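Local structure of esterase (Xanthomonas oryzae pv. oryzae, 3H2G) at residues 238-243 against 248-253; 54-59 against 135-140; 296-301 against 306-311. The protein hydrolyses ester bonds as a plant cell wall-degrading enzyme and takes part in the disease this bacterium causes in rice. All coordinates share one frame; numbering follows the deposited sequence.

Contact 1. Residues 238-243 against 248-253; sequences AIVAMQ and NIYLEP
Gln-243 and the backbone of Ile-249 and Tyr-250 illustrate how a single amide oxygen can fasten an irregular loop to the helix that precedes it. OE1 of Gln-243 accepts two backbone N-H groups in succession. The bond from Ile-249 N, 2.8 Å to OE1 of Gln-243, lies in the carbonyl plane but is bent at the hydrogen. The one from Tyr-250 N, 2.9 Å to the same OE1, is nearly straight, yet its donor stands 51° out of that plane. Two peptide donors that belong to no regular strand or helix are thus satisfied by one atom, and the second grip probably limits rotation of the amide. With chi1 at 168°, CG of the glutamine points away from its own backbone N and lies over one face of the Tyr-250 ring, a CH-pi contact of 3.8 Å from CG to the ring centroid; the bend at chi2 (53°) then turns the amide toward the two N-H groups. Pro-253 CA covers the opposite face, while Ile-239 CG2 meets the ring edge at Tyr-250 CE2, 4.0 Å away. The tyrosine hydroxyl finds its partner in Glu-266, and Asn-248 ND2 bonds to Asp-313. Ile-249 CD1 rests 3.8 Å from Met-242 CB. The segment 248-253 runs back along the C-terminal part of helix 231-246, whose Ile-239 and Met-242 also pack against helix 309-316.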
ATOM      1  N   ALA A 238      -1.860  11.479   7.448  1.00  4.01           N
ATOM      2  CA  ALA A 238      -3.237  11.028   7.634  1.00  4.53           C
ATOM      3  C   ALA A 238      -4.218  12.168   7.897  1.00  4.68           C
ATOM      4  O   ALA A 238      -5.292  12.213   7.300  1.00  5.22           O
ATOM      5  CB  ALA A 238      -3.303  10.020   8.778  1.00  4.91           C
ATOM      6  N   ILE A 239      -3.855  13.076   8.798  1.00  3.36           N
ATOM      7  CA  ILE A 239      -4.722  14.205   9.139  1.00  3.43           C
ATOM      8  C   ILE A 239      -4.950  15.134   7.947  1.00  4.53           C
ATOM      9  O   ILE A 239      -6.091  15.477   7.622  1.00  3.75           O
ATOM     10  CB  ILE A 239      -4.126  15.014  10.318  1.00  3.43           C
ATOM     11  CG1 ILE A 239      -4.129  14.148  11.581  1.00  2.65           C
ATOM     12  CG2 ILE A 239      -4.917  16.309  10.531  1.00  3.75           C
ATOM     13  CD1 ILE A 239      -3.372  14.753  12.753  1.00  5.68           C
ATOM     14  N   VAL A 240      -3.864  15.539   7.298  1.00  3.74           N
ATOM     15  CA  VAL A 240      -3.946  16.425   6.142  1.00  5.82           C
ATOM     16  C   VAL A 240      -4.752  15.783   5.006  1.00  5.71           C
ATOM     17  O   VAL A 240      -5.599  16.433   4.390  1.00  5.86           O
ATOM     18  CB  VAL A 240      -2.526  16.792   5.637  1.00  6.76           C
ATOM     19  CG1 VAL A 240      -2.602  17.505   4.303  1.00 10.35           C
ATOM     20  CG2 VAL A 240      -1.828  17.679   6.665  1.00  6.05           C
ATOM     21  N   ALA A 241      -4.496  14.505   4.741  1.00  4.66           N
ATOM     22  CA  ALA A 241      -5.202  13.796   3.679  1.00  4.50           C
ATOM     23  C   ALA A 241      -6.687  13.630   3.991  1.00  5.31           C
ATOM     24  O   ALA A 241      -7.531  13.841   3.121  1.00  4.43           O
ATOM     25  CB  ALA A 241      -4.562  12.431   3.437  1.00  4.97           C
ATOM     26  N   MET A 242      -7.014  13.256   5.227  1.00  5.41           N
ATOM     27  CA  MET A 242      -8.415  13.077   5.591  1.00  6.06           C
ATOM     28  C   MET A 242      -9.175  14.397   5.504  1.00  5.75           C
ATOM     29  O   MET A 242     -10.365  14.411   5.190  1.00  6.65           O
ATOM     30  CB  MET A 242      -8.540  12.475   6.993  1.00  5.52           C
ATOM     31  CG  MET A 242      -8.125  11.009   7.065  1.00  6.23           C
ATOM     32  SD  MET A 242      -9.104   9.939   5.978  1.00  6.71           S
ATOM     33  CE  MET A 242      -8.155   8.416   6.038  1.00  6.34           C
ATOM     34  N   GLN A 243      -8.491  15.505   5.782  1.00  5.46           N
ATOM     35  CA  GLN A 243      -9.126  16.817   5.683  1.00  6.18           C
ATOM     36  C   GLN A 243      -9.417  17.108   4.206  1.00  6.09           C
ATOM     37  O   GLN A 243     -10.485  17.609   3.868  1.00  8.04           O
ATOM     38  CB  GLN A 243      -8.216  17.906   6.268  1.00  5.44           C
ATOM     39  CG  GLN A 243      -8.661  19.341   5.963  1.00  4.76           C
ATOM     40  CD  GLN A 243     -10.109  19.605   6.341  1.00  7.18           C
ATOM     41  OE1 GLN A 243     -10.574  19.171   7.391  1.00  7.53           O
ATOM     42  NE2 GLN A 243     -10.825  20.331   5.485  1.00  7.02           N
ATOM     43  N   ASN A 248     -13.807  17.792   6.767  1.00  8.69           N
ATOM     44  CA  ASN A 248     -14.605  17.892   7.983  1.00  8.97           C
ATOM     45  C   ASN A 248     -13.808  17.927   9.283  1.00  6.77           C
ATOM     46  O   ASN A 248     -14.353  17.654  10.349  1.00  7.20           O
ATOM     47  CB  ASN A 248     -15.601  16.728   8.036  1.00  8.37           C
ATOM     48  CG  ASN A 248     -14.916  15.377   8.092  1.00 10.53           C
ATOM     49  OD1 ASN A 248     -13.683  15.287   8.067  1.00  7.28           O
ATOM     50  ND2 ASN A 248     -15.711  14.313   8.171  1.00 10.27           N
ATOM     51  N   ILE A 249     -12.525  18.264   9.208  1.00  6.74           N
ATOM     52  CA  ILE A 249     -11.711  18.311  10.417  1.00  6.11           C
ATOM     53  C   ILE A 249     -11.389  19.734  10.854  1.00  7.49           C
ATOM     54  O   ILE A 249     -11.579  20.085  12.023  1.00  6.50           O
ATOM     55  CB  ILE A 249     -10.381  17.540  10.238  1.00  5.74           C
ATOM     56  CG1 ILE A 249     -10.670  16.105   9.788  1.00  5.98           C
ATOM     57  CG2 ILE A 249      -9.623  17.503  11.564  1.00  5.22           C
ATOM     58  CD1 ILE A 249      -9.429  15.305   9.444  1.00  3.07           C
ATOM     59  N   TYR A 250     -10.905  20.552   9.922  1.00  7.00           N
ATOM     60  CA  TYR A 250     -10.548  21.930  10.245  1.00  7.98           C
ATOM     61  C   TYR A 250     -10.630  22.890   9.061  1.00  8.49           C
ATOM     62  O   TYR A 250     -10.558  22.479   7.902  1.00  7.61           O
ATOM     63  CB  TYR A 250      -9.128  21.972  10.823  1.00  8.76           C
ATOM     64  CG  TYR A 250      -8.047  21.478   9.871  1.00  8.68           C
ATOM     65  CD1 TYR A 250      -7.576  22.283   8.832  1.00  9.03           C
ATOM     66  CD2 TYR A 250      -7.499  20.202  10.013  1.00 10.20           C
ATOM     67  CE1 TYR A 250      -6.579  21.830   7.957  1.00 10.17           C
ATOM     68  CE2 TYR A 250      -6.506  19.739   9.145  1.00  9.72           C
ATOM     69  CZ  TYR A 250      -6.051  20.556   8.121  1.00  9.88           C
ATOM     70  OH  TYR A 250      -5.069  20.100   7.269  1.00 12.72           O
ATOM     71  N   LEU A 251     -10.793  24.174   9.367  1.00  8.51           N
ATOM     72  CA  LEU A 251     -10.839  25.209   8.340  1.00 10.59           C
ATOM     73  C   LEU A 251      -9.401  25.681   8.155  1.00  9.85           C
ATOM     74  O   LEU A 251      -8.952  25.927   7.038  1.00 10.99           O
ATOM     75  CB  LEU A 251     -11.713  26.384   8.792  1.00 11.73           C
ATOM     76  CG  LEU A 251     -11.761  27.593   7.849  1.00 16.21           C
ATOM     77  CD1 LEU A 251     -12.406  27.199   6.523  1.00 18.01           C
ATOM     78  CD2 LEU A 251     -12.536  28.724   8.509  1.00 17.04           C
ATOM     79  N   GLU A 252      -8.689  25.804   9.272  1.00  9.93           N
ATOM     80  CA  GLU A 252      -7.289  26.224   9.281  1.00 11.72           C
ATOM     81  C   GLU A 252      -6.493  25.167  10.047  1.00  9.31           C
ATOM     82  O   GLU A 252      -6.932  24.700  11.096  1.00  7.87           O
ATOM     83  CB  GLU A 252      -7.134  27.577   9.981  1.00 14.93           C
ATOM     84  CG  GLU A 252      -8.000  28.684   9.413  1.00 22.26           C
ATOM     85  CD  GLU A 252      -7.757  30.020  10.095  1.00 27.85           C
ATOM     86  OE1 GLU A 252      -7.849  30.084  11.342  1.00 28.73           O
ATOM     87  OE2 GLU A 252      -7.477  31.009   9.382  1.00 31.22           O
ATOM     88  N   PRO A 253      -5.312  24.783   9.538  1.00  8.84           N
ATOM     89  CA  PRO A 253      -4.461  23.774  10.181  1.00  8.65           C
ATOM     90  C   PRO A 253      -4.131  24.086  11.639  1.00  7.56           C
ATOM     91  O   PRO A 253      -3.858  23.182  12.423  1.00  7.01           O
ATOM     92  CB  PRO A 253      -3.213  23.760   9.298  1.00  9.65           C
ATOM     93  CG  PRO A 253      -3.745  24.147   7.954  1.00 13.54           C
ATOM     94  CD  PRO A 253      -4.699  25.264   8.286  1.00 10.38           C
TER

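Contact 2. Residues 54-59 against 135-140; sequences IGVEGE and YHPYLH
Val-56 reaches three residues of 135-140 with its two methyl groups, a compact example of one branched side chain meeting three residues of a loop. Val-56 and Tyr-135 approach from opposite directions, which brings CG2 of the valine 3.4 Å from the phenolic OH of Tyr-135. CG1 does the rest: it sits 3.7 Å from Pro-137 CG and, oblique to the imidazole, 3.7 Å from His-140 CE1. With chi1 at -56°, CG1 is anti to the carbonyl carbon and falls between the proline and the histidine.

The next shell holds both partners in place. Val-56 belongs to a type I turn, closed by Gly-58 N to Gly-55 O at 3.1 Å, in the hairpin between strands 43-54 and 60-71. Glu-59 curls back over this turn: its OE1 takes the Glu-57 N-H at 3.0 Å through the syn lone pair. Tyr-133 OH then bonds both Glu-59 OE2 and Val-56 N, tying the hairpin to the chain just before 135-140. On the other side, Pro-137 centres an inverse gamma turn, with Tyr-138 N 2.7 Å from His-136 O, and opens the type II turn that ends at His-140. His-140 is the N-cap residue of helix 141-162, and its ND1 bonds to Ser-143 OG. The Tyr-135 ring stacks on His-244 of helix 231-246.

No hydrogen bond joins the two segments directly. The contact itself depends on shape and dispersion, and the polar bonds that fix its geometry are made within each turn or through Tyr-133 and Ser-143.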
ATOM      1  N   ILE A  54     -11.170   7.571 -11.319  1.00  6.41           N
ATOM      2  CA  ILE A  54     -12.060   8.509 -10.642  1.00  6.33           C
ATOM      3  C   ILE A  54     -11.470   9.096  -9.372  1.00  7.04           C
ATOM      4  O   ILE A  54     -10.587   8.504  -8.750  1.00  6.42           O
ATOM      5  CB  ILE A  54     -13.407   7.850 -10.259  1.00  7.02           C
ATOM      6  CG1 ILE A  54     -13.149   6.549  -9.495  1.00  5.89           C
ATOM      7  CG2 ILE A  54     -14.249   7.614 -11.511  1.00  7.86           C
ATOM      8  CD1 ILE A  54     -14.394   5.938  -8.873  1.00  8.04           C
ATOM      9  N   GLY A  55     -11.972  10.271  -9.001  1.00  7.41           N
ATOM     10  CA  GLY A  55     -11.530  10.931  -7.787  1.00  7.63           C
ATOM     11  C   GLY A  55     -12.372  10.419  -6.632  1.00  7.27           C
ATOM     12  O   GLY A  55     -13.172   9.497  -6.809  1.00  8.37           O
ATOM     13  N   VAL A  56     -12.217  11.017  -5.455  1.00  6.41           N
ATOM     14  CA  VAL A  56     -12.963  10.571  -4.285  1.00  6.84           C
ATOM     15  C   VAL A  56     -14.455  10.871  -4.369  1.00  8.60           C
ATOM     16  O   VAL A  56     -15.246  10.310  -3.610  1.00  9.52           O
ATOM     17  CB  VAL A  56     -12.396  11.191  -2.982  1.00  7.58           C
ATOM     18  CG1 VAL A  56     -10.907  10.868  -2.857  1.00  7.90           C
ATOM     19  CG2 VAL A  56     -12.617  12.694  -2.968  1.00  7.52           C
ATOM     20  N   GLU A  57     -14.839  11.755  -5.284  1.00  8.10           N
ATOM     21  CA  GLU A  57     -16.246  12.104  -5.454  1.00 10.00           C
ATOM     22  C   GLU A  57     -16.783  11.476  -6.735  1.00 10.69           C
ATOM     23  O   GLU A  57     -17.865  11.825  -7.205  1.00  9.53           O
ATOM     24  CB  GLU A  57     -16.422  13.625  -5.512  1.00 11.69           C
ATOM     25  CG  GLU A  57     -16.041  14.364  -4.232  1.00 15.63           C
ATOM     26  CD  GLU A  57     -16.753  13.818  -3.006  1.00 17.98           C
ATOM     27  OE1 GLU A  57     -17.955  13.496  -3.106  1.00 20.13           O
ATOM     28  OE2 GLU A  57     -16.116  13.719  -1.936  1.00 19.59           O
ATOM     29  N   GLY A  58     -16.014  10.545  -7.294  1.00  9.99           N
ATOM     30  CA  GLY A  58     -16.426   9.869  -8.512  1.00 11.72           C
ATOM     31  C   GLY A  58     -16.211  10.678  -9.777  1.00 11.45           C
ATOM     32  O   GLY A  58     -16.639  10.270 -10.855  1.00 13.02           O
ATOM     33  N   GLU A  59     -15.543  11.821  -9.651  1.00 10.43           N
ATOM     34  CA  GLU A  59     -15.285  12.685 -10.795  1.00 11.61           C
ATOM     35  C   GLU A  59     -14.086  12.168 -11.592  1.00 11.95           C
ATOM     36  O   GLU A  59     -13.264  11.416 -11.074  1.00 12.06           O
ATOM     37  CB  GLU A  59     -15.010  14.121 -10.329  1.00 11.49           C
ATOM     38  CG  GLU A  59     -13.603  14.349  -9.782  1.00  9.75           C
ATOM     39  CD  GLU A  59     -13.446  13.971  -8.319  1.00  9.17           C
ATOM     40  OE1 GLU A  59     -14.111  13.021  -7.853  1.00  9.98           O
ATOM     41  OE2 GLU A  59     -12.633  14.625  -7.636  1.00  7.73           O
ATOM     42  N   TYR A 135      -4.215  16.272  -4.442  1.00  6.95           N
ATOM     43  CA  TYR A 135      -3.662  15.742  -3.196  1.00  5.97           C
ATOM     44  C   TYR A 135      -3.734  14.226  -3.250  1.00  4.67           C
ATOM     45  O   TYR A 135      -4.323  13.669  -4.174  1.00  5.88           O
ATOM     46  CB  TYR A 135      -4.468  16.234  -1.983  1.00  6.24           C
ATOM     47  CG  TYR A 135      -5.918  15.786  -1.982  1.00  6.89           C
ATOM     48  CD1 TYR A 135      -6.889  16.492  -2.697  1.00  8.63           C
ATOM     49  CD2 TYR A 135      -6.314  14.638  -1.290  1.00  6.91           C
ATOM     50  CE1 TYR A 135      -8.220  16.063  -2.723  1.00  7.54           C
ATOM     51  CE2 TYR A 135      -7.638  14.201  -1.312  1.00  8.59           C
ATOM     52  CZ  TYR A 135      -8.584  14.916  -2.031  1.00  8.41           C
ATOM     53  OH  TYR A 135      -9.888  14.471  -2.067  1.00  7.07           O
ATOM     54  N   HIS A 136      -3.127  13.555  -2.278  1.00  3.49           N
ATOM     55  CA  HIS A 136      -3.207  12.099  -2.242  1.00  3.01           C
ATOM     56  C   HIS A 136      -4.116  11.673  -1.100  1.00  3.61           C
ATOM     57  O   HIS A 136      -3.872  12.022   0.059  1.00  4.45           O
ATOM     58  CB  HIS A 136      -1.842  11.439  -2.037  1.00  2.96           C
ATOM     59  CG  HIS A 136      -1.939   9.961  -1.814  1.00  3.65           C
ATOM     60  ND1 HIS A 136      -1.468   9.341  -0.676  1.00  6.41           N
ATOM     61  CD2 HIS A 136      -2.543   8.993  -2.544  1.00  1.32           C
ATOM     62  CE1 HIS A 136      -1.782   8.058  -0.712  1.00  2.82           C
ATOM     63  NE2 HIS A 136      -2.435   7.821  -1.835  1.00  5.09           N
ATOM     64  N   PRO A 137      -5.191  10.930  -1.414  1.00  4.06           N
ATOM     65  CA  PRO A 137      -6.126  10.461  -0.385  1.00  5.21           C
ATOM     66  C   PRO A 137      -5.481   9.310   0.389  1.00  4.73           C
ATOM     67  O   PRO A 137      -5.832   8.144   0.207  1.00  5.88           O
ATOM     68  CB  PRO A 137      -7.339   9.997  -1.198  1.00  5.98           C
ATOM     69  CG  PRO A 137      -7.227  10.768  -2.493  1.00  6.97           C
ATOM     70  CD  PRO A 137      -5.747  10.711  -2.760  1.00  5.56           C
ATOM     71  N   TYR A 138      -4.523   9.653   1.239  1.00  4.68           N
ATOM     72  CA  TYR A 138      -3.800   8.679   2.047  1.00  4.20           C
ATOM     73  C   TYR A 138      -4.749   7.849   2.922  1.00  4.67           C
ATOM     74  O   TYR A 138      -5.587   8.396   3.632  1.00  4.70           O
ATOM     75  CB  TYR A 138      -2.778   9.427   2.915  1.00  4.38           C
ATOM     76  CG  TYR A 138      -1.852   8.562   3.744  1.00  5.04           C
ATOM     77  CD1 TYR A 138      -1.121   7.525   3.163  1.00  5.92           C
ATOM     78  CD2 TYR A 138      -1.670   8.815   5.104  1.00  4.26           C
ATOM     79  CE1 TYR A 138      -0.227   6.762   3.919  1.00  5.76           C
ATOM     80  CE2 TYR A 138      -0.777   8.059   5.867  1.00  4.29           C
ATOM     81  CZ  TYR A 138      -0.062   7.036   5.268  1.00  5.52           C
ATOM     82  OH  TYR A 138       0.816   6.284   6.021  1.00  5.01           O
ATOM     83  N   LEU A 139      -4.614   6.526   2.843  1.00  5.25           N
ATOM     84  CA  LEU A 139      -5.423   5.593   3.627  1.00  5.54           C
ATOM     85  C   LEU A 139      -6.932   5.679   3.389  1.00  7.00           C
ATOM     86  O   LEU A 139      -7.731   5.356   4.275  1.00  6.46           O
ATOM     87  CB  LEU A 139      -5.111   5.768   5.119  1.00  6.37           C
ATOM     88  CG  LEU A 139      -3.656   5.438   5.482  1.00  6.81           C
ATOM     89  CD1 LEU A 139      -3.365   5.837   6.926  1.00  8.44           C
ATOM     90  CD2 LEU A 139      -3.408   3.951   5.270  1.00  8.31           C
ATOM     91  N   HIS A 140      -7.311   6.106   2.186  1.00  5.58           N
ATOM     92  CA  HIS A 140      -8.716   6.213   1.806  1.00  5.98           C
ATOM     93  C   HIS A 140      -9.067   4.958   1.006  1.00  4.23           C
ATOM     94  O   HIS A 140      -8.745   4.849  -0.176  1.00  5.41           O
ATOM     95  CB  HIS A 140      -8.939   7.463   0.948  1.00  5.86           C
ATOM     96  CG  HIS A 140     -10.365   7.677   0.552  1.00  6.54           C
ATOM     97  ND1 HIS A 140     -10.764   7.784  -0.763  1.00  8.19           N
ATOM     98  CD2 HIS A 140     -11.488   7.813   1.298  1.00  7.80           C
ATOM     99  CE1 HIS A 140     -12.070   7.976  -0.810  1.00  8.19           C
ATOM    100  NE2 HIS A 140     -12.534   7.998   0.426  1.00  6.36           N
TER

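Contact 3. Residues 296-301 against 306-311; sequences PGFYSD and PANPFR
Phe-298 touches both Asn-308 and Phe-310, and tracing it outward shows how one aromatic ring can bridge two consecutive helices. From CB, CG sets off anti to the backbone N (chi1 174°), which carries the ring along the helix flank toward 306-311. CD1 and CE1 pass beside the amide of Asn-308, with ring and amide planes 54° apart. At the tip, CZ lies 3.9 Å from Phe-310 CD2, which sits at the edge of the Phe-298 ring, near its plane; CZ is also 4.1 Å from Phe-310 CB. CE2, on the other rim, leans on Ile-239 of helix 231-246. One turn further on, the Asp-301 carboxylate lies beside the Asn-308 side chain, the carboxylate and amide planes 45° apart, while its OD1 bonds to Asn-305 in the linker. Asn-308 is followed by a proline in the first turn of helix 309-316. The arrangement is a pair of consecutive short helices joined by a brief turn, the second with Asn-308 at its N-cap, within the largely helical insertion between strands 198-205 and 328-332, where many alpha/beta-hydrolases carry a lid or cap.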
ATOM      1  N   PRO A 296      -2.735  20.909  22.147  1.00  7.18           N
ATOM      2  CA  PRO A 296      -3.084  20.102  23.322  1.00  7.08           C
ATOM      3  C   PRO A 296      -4.543  19.633  23.336  1.00  8.23           C
ATOM      4  O   PRO A 296      -4.834  18.515  23.762  1.00  7.17           O
ATOM      5  CB  PRO A 296      -2.751  21.030  24.486  1.00  6.33           C
ATOM      6  CG  PRO A 296      -1.588  21.827  23.942  1.00  7.17           C
ATOM      7  CD  PRO A 296      -2.068  22.161  22.550  1.00  5.78           C
ATOM      8  N   GLY A 297      -5.449  20.489  22.870  1.00  7.62           N
ATOM      9  CA  GLY A 297      -6.859  20.133  22.832  1.00  7.56           C
ATOM     10  C   GLY A 297      -7.124  18.943  21.926  1.00  8.24           C
ATOM     11  O   GLY A 297      -7.751  17.960  22.335  1.00  7.31           O
ATOM     12  N   PHE A 298      -6.649  19.033  20.688  1.00  6.37           N
ATOM     13  CA  PHE A 298      -6.819  17.958  19.716  1.00  5.75           C
ATOM     14  C   PHE A 298      -6.123  16.691  20.205  1.00  6.23           C
ATOM     15  O   PHE A 298      -6.649  15.580  20.073  1.00  6.02           O
ATOM     16  CB  PHE A 298      -6.213  18.367  18.367  1.00  5.99           C
ATOM     17  CG  PHE A 298      -6.222  17.268  17.334  1.00  5.45           C
ATOM     18  CD1 PHE A 298      -7.396  16.924  16.667  1.00  7.40           C
ATOM     19  CD2 PHE A 298      -5.054  16.571  17.037  1.00  8.65           C
ATOM     20  CE1 PHE A 298      -7.407  15.900  15.717  1.00  8.22           C
ATOM     21  CE2 PHE A 298      -5.052  15.545  16.090  1.00  8.75           C
ATOM     22  CZ  PHE A 298      -6.234  15.210  15.428  1.00  9.30           C
ATOM     23  N   TYR A 299      -4.937  16.863  20.778  1.00  5.63           N
ATOM     24  CA  TYR A 299      -4.154  15.732  21.254  1.00  6.64           C
ATOM     25  C   TYR A 299      -4.835  14.929  22.365  1.00  7.79           C
ATOM     26  O   TYR A 299      -4.717  13.703  22.403  1.00  6.86           O
ATOM     27  CB  TYR A 299      -2.769  16.202  21.716  1.00  8.22           C
ATOM     28  CG  TYR A 299      -1.791  15.059  21.878  1.00  7.94           C
ATOM     29  CD1 TYR A 299      -1.466  14.237  20.796  1.00  9.81           C
ATOM     30  CD2 TYR A 299      -1.242  14.759  23.120  1.00  9.94           C
ATOM     31  CE1 TYR A 299      -0.622  13.140  20.954  1.00 12.54           C
ATOM     32  CE2 TYR A 299      -0.396  13.664  23.290  1.00 12.44           C
ATOM     33  CZ  TYR A 299      -0.094  12.859  22.205  1.00 12.10           C
ATOM     34  OH  TYR A 299       0.721  11.765  22.378  1.00 14.74           O
ATOM     35  N   SER A 300      -5.548  15.600  23.266  1.00  6.47           N
ATOM     36  CA  SER A 300      -6.224  14.877  24.337  1.00  7.08           C
ATOM     37  C   SER A 300      -7.599  14.382  23.888  1.00  6.75           C
ATOM     38  O   SER A 300      -8.080  13.349  24.360  1.00  6.35           O
ATOM     39  CB  SER A 300      -6.372  15.760  25.582  1.00  9.63           C
ATOM     40  OG  SER A 300      -7.249  16.848  25.350  1.00 11.60           O
ATOM     41  N   ASP A 301      -8.215  15.111  22.961  1.00  5.88           N
ATOM     42  CA  ASP A 301      -9.543  14.768  22.451  1.00  6.05           C
ATOM     43  C   ASP A 301      -9.585  13.503  21.592  1.00  5.71           C
ATOM     44  O   ASP A 301     -10.490  12.679  21.729  1.00  4.94           O
ATOM     45  CB  ASP A 301     -10.104  15.935  21.634  1.00  6.87           C
ATOM     46  CG  ASP A 301     -11.555  15.728  21.238  1.00  9.10           C
ATOM     47  OD1 ASP A 301     -12.425  15.744  22.134  1.00  7.00           O
ATOM     48  OD2 ASP A 301     -11.826  15.549  20.030  1.00  9.72           O
ATOM     49  N   PRO A 306     -14.684   9.516  20.775  1.00  6.65           N
ATOM     50  CA  PRO A 306     -14.971   8.848  19.504  1.00  7.57           C
ATOM     51  C   PRO A 306     -15.597   9.776  18.462  1.00  6.92           C
ATOM     52  O   PRO A 306     -15.603   9.465  17.273  1.00  7.90           O
ATOM     53  CB  PRO A 306     -15.896   7.694  19.914  1.00  8.98           C
ATOM     54  CG  PRO A 306     -16.531   8.180  21.174  1.00 12.90           C
ATOM     55  CD  PRO A 306     -15.392   8.861  21.888  1.00  9.08           C
ATOM     56  N   ALA A 307     -16.111  10.920  18.907  1.00  7.82           N
ATOM     57  CA  ALA A 307     -16.731  11.880  17.996  1.00  7.34           C
ATOM     58  C   ALA A 307     -15.697  12.764  17.298  1.00  6.54           C
ATOM     59  O   ALA A 307     -16.040  13.532  16.396  1.00  6.26           O
ATOM     60  CB  ALA A 307     -17.736  12.751  18.751  1.00  8.14           C
ATOM     61  N   ASN A 308     -14.437  12.668  17.719  1.00  5.85           N
ATOM     62  CA  ASN A 308     -13.373  13.459  17.100  1.00  5.26           C
ATOM     63  C   ASN A 308     -13.476  13.218  15.590  1.00  6.43           C
ATOM     64  O   ASN A 308     -13.486  12.073  15.144  1.00  5.55           O
ATOM     65  CB  ASN A 308     -12.004  12.999  17.616  1.00  6.74           C
ATOM     66  CG  ASN A 308     -10.865  13.839  17.069  1.00  6.84           C
ATOM     67  OD1 ASN A 308     -10.440  14.824  17.688  1.00 10.14           O
ATOM     68  ND2 ASN A 308     -10.372  13.465  15.903  1.00  1.07           N
ATOM     69  N   PRO A 309     -13.552  14.296  14.786  1.00  5.62           N
ATOM     70  CA  PRO A 309     -13.666  14.199  13.326  1.00  6.93           C
ATOM     71  C   PRO A 309     -12.566  13.430  12.595  1.00  6.65           C
ATOM     72  O   PRO A 309     -12.847  12.722  11.625  1.00  6.56           O
ATOM     73  CB  PRO A 309     -13.756  15.663  12.886  1.00  7.14           C
ATOM     74  CG  PRO A 309     -12.974  16.378  13.936  1.00  9.52           C
ATOM     75  CD  PRO A 309     -13.440  15.704  15.204  1.00  7.43           C
ATOM     76  N   PHE A 310     -11.321  13.575  13.036  1.00  5.68           N
ATOM     77  CA  PHE A 310     -10.233  12.850  12.388  1.00  5.94           C
ATOM     78  C   PHE A 310     -10.412  11.370  12.697  1.00  5.27           C
ATOM     79  O   PHE A 310     -10.257  10.517  11.822  1.00  4.04           O
ATOM     80  CB  PHE A 310      -8.873  13.341  12.897  1.00  5.31           C
ATOM     81  CG  PHE A 310      -7.716  12.502  12.436  1.00  7.40           C
ATOM     82  CD1 PHE A 310      -7.519  12.243  11.080  1.00  5.59           C
ATOM     83  CD2 PHE A 310      -6.824  11.961  13.360  1.00  6.57           C
ATOM     84  CE1 PHE A 310      -6.447  11.450  10.651  1.00  4.73           C
ATOM     85  CE2 PHE A 310      -5.753  11.170  12.944  1.00  7.60           C
ATOM     86  CZ  PHE A 310      -5.565  10.912  11.585  1.00  5.56           C
ATOM     87  N   ARG A 311     -10.755  11.073  13.947  1.00  4.93           N
ATOM     88  CA  ARG A 311     -10.976   9.699  14.375  1.00  5.77           C
ATOM     89  C   ARG A 311     -12.111   9.077  13.560  1.00  6.53           C
ATOM     90  O   ARG A 311     -12.017   7.924  13.128  1.00  5.88           O
ATOM     91  CB  ARG A 311     -11.315   9.670  15.864  1.00  5.84           C
ATOM     92  CG  ARG A 311     -11.448   8.282  16.449  1.00  8.30           C
ATOM     93  CD  ARG A 311     -11.473   8.357  17.963  1.00  7.99           C
ATOM     94  NE  ARG A 311     -11.904   7.102  18.573  1.00  7.29           N
ATOM     95  CZ  ARG A 311     -11.944   6.894  19.884  1.00  6.98           C
ATOM     96  NH1 ARG A 311     -11.572   7.860  20.715  1.00  5.11           N
ATOM     97  NH2 ARG A 311     -12.377   5.734  20.364  1.00  7.99           N
TER

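In the fold
Contacts 1 and 3 are neighbours within the insertion, their centres about 12 Å apart. Phe-310 joins them, its CZ lying 3.5 Å from Ile-239 CG1, and Pro-309 CB is 3.3 Å from Asn-248 O. Contact 2 lies on the other side of helix 231-246, about 14 Å from contact 1 between centres; there Ala-241 CB is 3.5 Å from Tyr-138 CB. Contacts 2 and 3 do not touch, their nearest atoms being about 7 Å apart; helix 231-246, part of the insertion, packs on both. The loop of contact 2 also packs on Gln-177, directly after Ser-176, the probable nucleophile of a Ser-176, His-377 and Asp-336 triad, which suggests that it borders the active site.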